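Local atomic coordinates of glutathione transferase (Lolium rigidum, PDB entry 6ZB6), a protein that probably conjugates glutathione to electrophilic xenobiotics such as herbicides, as a phi-class glutathione transferase linked to detoxification and multiple-herbicide resistance. Residues M1-K5 / R77-T81. Residues are numbered along the deposited sequence; the frame is centred on the assembly and turned at random.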
loop_
_atom_site.group_PDB
_atom_site.type_symbol
_atom_site.label_atom_id
_atom_site.label_comp_id
_atom_site.label_asym_id
_atom_site.label_seq_id
_atom_site.Cartn_x
_atom_site.Cartn_y
_atom_site.Cartn_z
ATOM N N MET A 1 -28.149 -3.431 3.033
ATOM C CA MET A 1 -27.220 -2.442 2.495
ATOM C C MET A 1 -26.069 -3.144 1.773
ATOM O O MET A 1 -25.551 -2.641 0.776
ATOM C CB MET A 1 -26.697 -1.539 3.618
ATOM C CG MET A 1 -26.221 -0.162 3.169
ATOM S SD MET A 1 -24.575 -0.157 2.434
ATOM C CE MET A 1 -23.647 0.733 3.682
ATOM N N ALA A 2 -25.674 -4.312 2.302
ATOM C CA ALA A 2 -24.726 -5.262 1.719
ATOM C C ALA A 2 -23.292 -4.742 1.734
ATOM O O ALA A 2 -23.013 -3.650 1.219
ATOM C CB ALA A 2 -25.141 -5.634 0.294
ATOM N N PRO A 3 -22.357 -5.505 2.302
ATOM C CA PRO A 3 -20.963 -5.056 2.359
ATOM C C PRO A 3 -20.381 -4.851 0.969
ATOM O O PRO A 3 -20.823 -5.442 -0.020
ATOM C CB PRO A 3 -20.248 -6.202 3.087
ATOM C CG PRO A 3 -21.340 -6.963 3.789
ATOM C CD PRO A 3 -22.533 -6.845 2.885
ATOM N N VAL A 4 -19.351 -4.020 0.908
ATOM C CA VAL A 4 -18.693 -3.756 -0.361
ATOM C C VAL A 4 -17.819 -4.946 -0.741
ATOM O O VAL A 4 -17.447 -5.774 0.096
ATOM C CB VAL A 4 -17.882 -2.454 -0.286
ATOM C CG1 VAL A 4 -18.815 -1.289 0.009
ATOM C CG2 VAL A 4 -16.768 -2.574 0.788
ATOM N N LYS A 5 -17.498 -5.040 -2.028
ATOM C CA LYS A 5 -16.737 -6.163 -2.553
ATOM C C LYS A 5 -15.438 -5.661 -3.149
ATOM O O LYS A 5 -15.441 -4.721 -3.946
ATOM C CB LYS A 5 -17.508 -6.925 -3.632
ATOM C CG LYS A 5 -18.812 -7.539 -3.187
ATOM C CD LYS A 5 -19.398 -8.331 -4.350
ATOM C CE LYS A 5 -20.677 -9.035 -3.962
ATOM N NZ LYS A 5 -20.883 -10.260 -4.783
ATOM N N ARG A 77 -14.357 8.172 2.800
ATOM C CA ARG A 77 -15.421 9.168 2.829
ATOM C C ARG A 77 -16.761 8.541 3.170
ATOM O O ARG A 77 -17.507 9.075 4.004
ATOM C CB ARG A 77 -15.491 9.892 1.482
ATOM C CG ARG A 77 -14.316 10.815 1.224
ATOM C CD ARG A 77 -14.255 11.233 -0.244
ATOM N NE ARG A 77 -13.026 11.976 -0.497
ATOM C CZ ARG A 77 -12.394 12.019 -1.666
ATOM N NH1 ARG A 77 -12.887 11.373 -2.716
ATOM N NH2 ARG A 77 -11.268 12.720 -1.782
ATOM N N LYS A 78 -17.081 7.407 2.547
ATOM C CA LYS A 78 -18.364 6.759 2.811
ATOM C C LYS A 78 -18.516 6.425 4.287
ATOM O O LYS A 78 -19.560 6.694 4.892
ATOM C CB LYS A 78 -18.504 5.494 1.962
ATOM C CG LYS A 78 -19.852 4.790 2.147
ATOM C CD LYS A 78 -19.880 3.443 1.459
ATOM C CE LYS A 78 -21.270 2.841 1.519
ATOM N NZ LYS A 78 -21.197 1.373 1.395
ATOM N N TYR A 79 -17.470 5.865 4.898
ATOM C CA TYR A 79 -17.553 5.398 6.274
ATOM C C TYR A 79 -16.985 6.393 7.271
ATOM O O TYR A 79 -16.679 6.005 8.399
ATOM C CB TYR A 79 -16.850 4.046 6.412
ATOM C CG TYR A 79 -17.521 2.971 5.592
ATOM C CD1 TYR A 79 -18.701 2.377 6.021
ATOM C CD2 TYR A 79 -16.984 2.566 4.379
ATOM C CE1 TYR A 79 -19.320 1.398 5.264
ATOM C CE2 TYR A 79 -17.591 1.592 3.619
ATOM C CZ TYR A 79 -18.755 1.010 4.062
ATOM O OH TYR A 79 -19.355 0.043 3.289
ATOM N N LYS A 80 -16.852 7.663 6.882
ATOM C CA LYS A 80 -16.236 8.690 7.720
ATOM C C LYS A 80 -16.760 8.597 9.146
ATOM O O LYS A 80 -17.955 8.808 9.389
ATOM C CB LYS A 80 -16.475 10.086 7.129
ATOM C CG LYS A 80 -15.868 11.225 7.940
ATOM C CD LYS A 80 -14.340 11.139 8.005
ATOM C CE LYS A 80 -13.745 12.273 8.844
ATOM N NZ LYS A 80 -14.033 12.152 10.308
ATOM N N THR A 81 -15.868 8.238 10.076
ATOM C CA THR A 81 -16.267 7.836 11.421
ATOM C C THR A 81 -16.456 9.041 12.332
ATOM O O THR A 81 -17.477 9.160 13.014
ATOM C CB THR A 81 -15.218 6.893 12.033
ATOM O OG1 THR A 81 -15.007 5.760 11.179
ATOM C CG2 THR A 81 -15.683 6.407 13.395
HETATM O O HOH W 1 -22.505 -0.936 1.105
#
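V4, K78, Y79 and M1 meet where the N-terminal end leading into strand 4-7 of the thioredoxin-like fold of this transferase lies against the C-terminal end of helix 68-78. V4 CG1 lies 3.6 Å from Y79 OH and 3.8 Å from K78 NZ, so a buried methyl packs against the polar ends of a lysine and a tyrosine. M1 comes from the N-terminal end: its chain bends at chi2 and chi3 and meets K78 tip to tip, with M1 CE 3.4 Å from K78 NZ. M1 is poorly ordered, so its position, and with it this approach, is less certain.

K78 NZ is the polar hub. It donates to Y79 OH at 3.0 Å and forms a salt bridge with D60 on strand 57-60. A water accepts from K78 NZ at 2.7 Å and donates to A2 O at 2.8 Å, giving the two segments a bridged polar link beside the apolar contact. The N-H of K78 directed at Y79 OH would probably polarise the hydroxyl, partly offset by the D60 charge.

K78 reaches this point because CG stands anti to its backbone N (chi1 -178°) and the chain beyond stays extended, running beside the tyrosine. Its CG lies 4.1 Å above the centre of one face of the Y79 ring. Y79, the first residue to leave helical geometry, also touches V25 and A27, while V4 packs on F58 and D60 of the adjacent antiparallel strand. Past the helix end, T81 is poorly ordered, and its long bond from OG1 to Y79 O, 3.3 Å and in the carbonyl plane with a C=O...OG1 angle of 159°, is tentative.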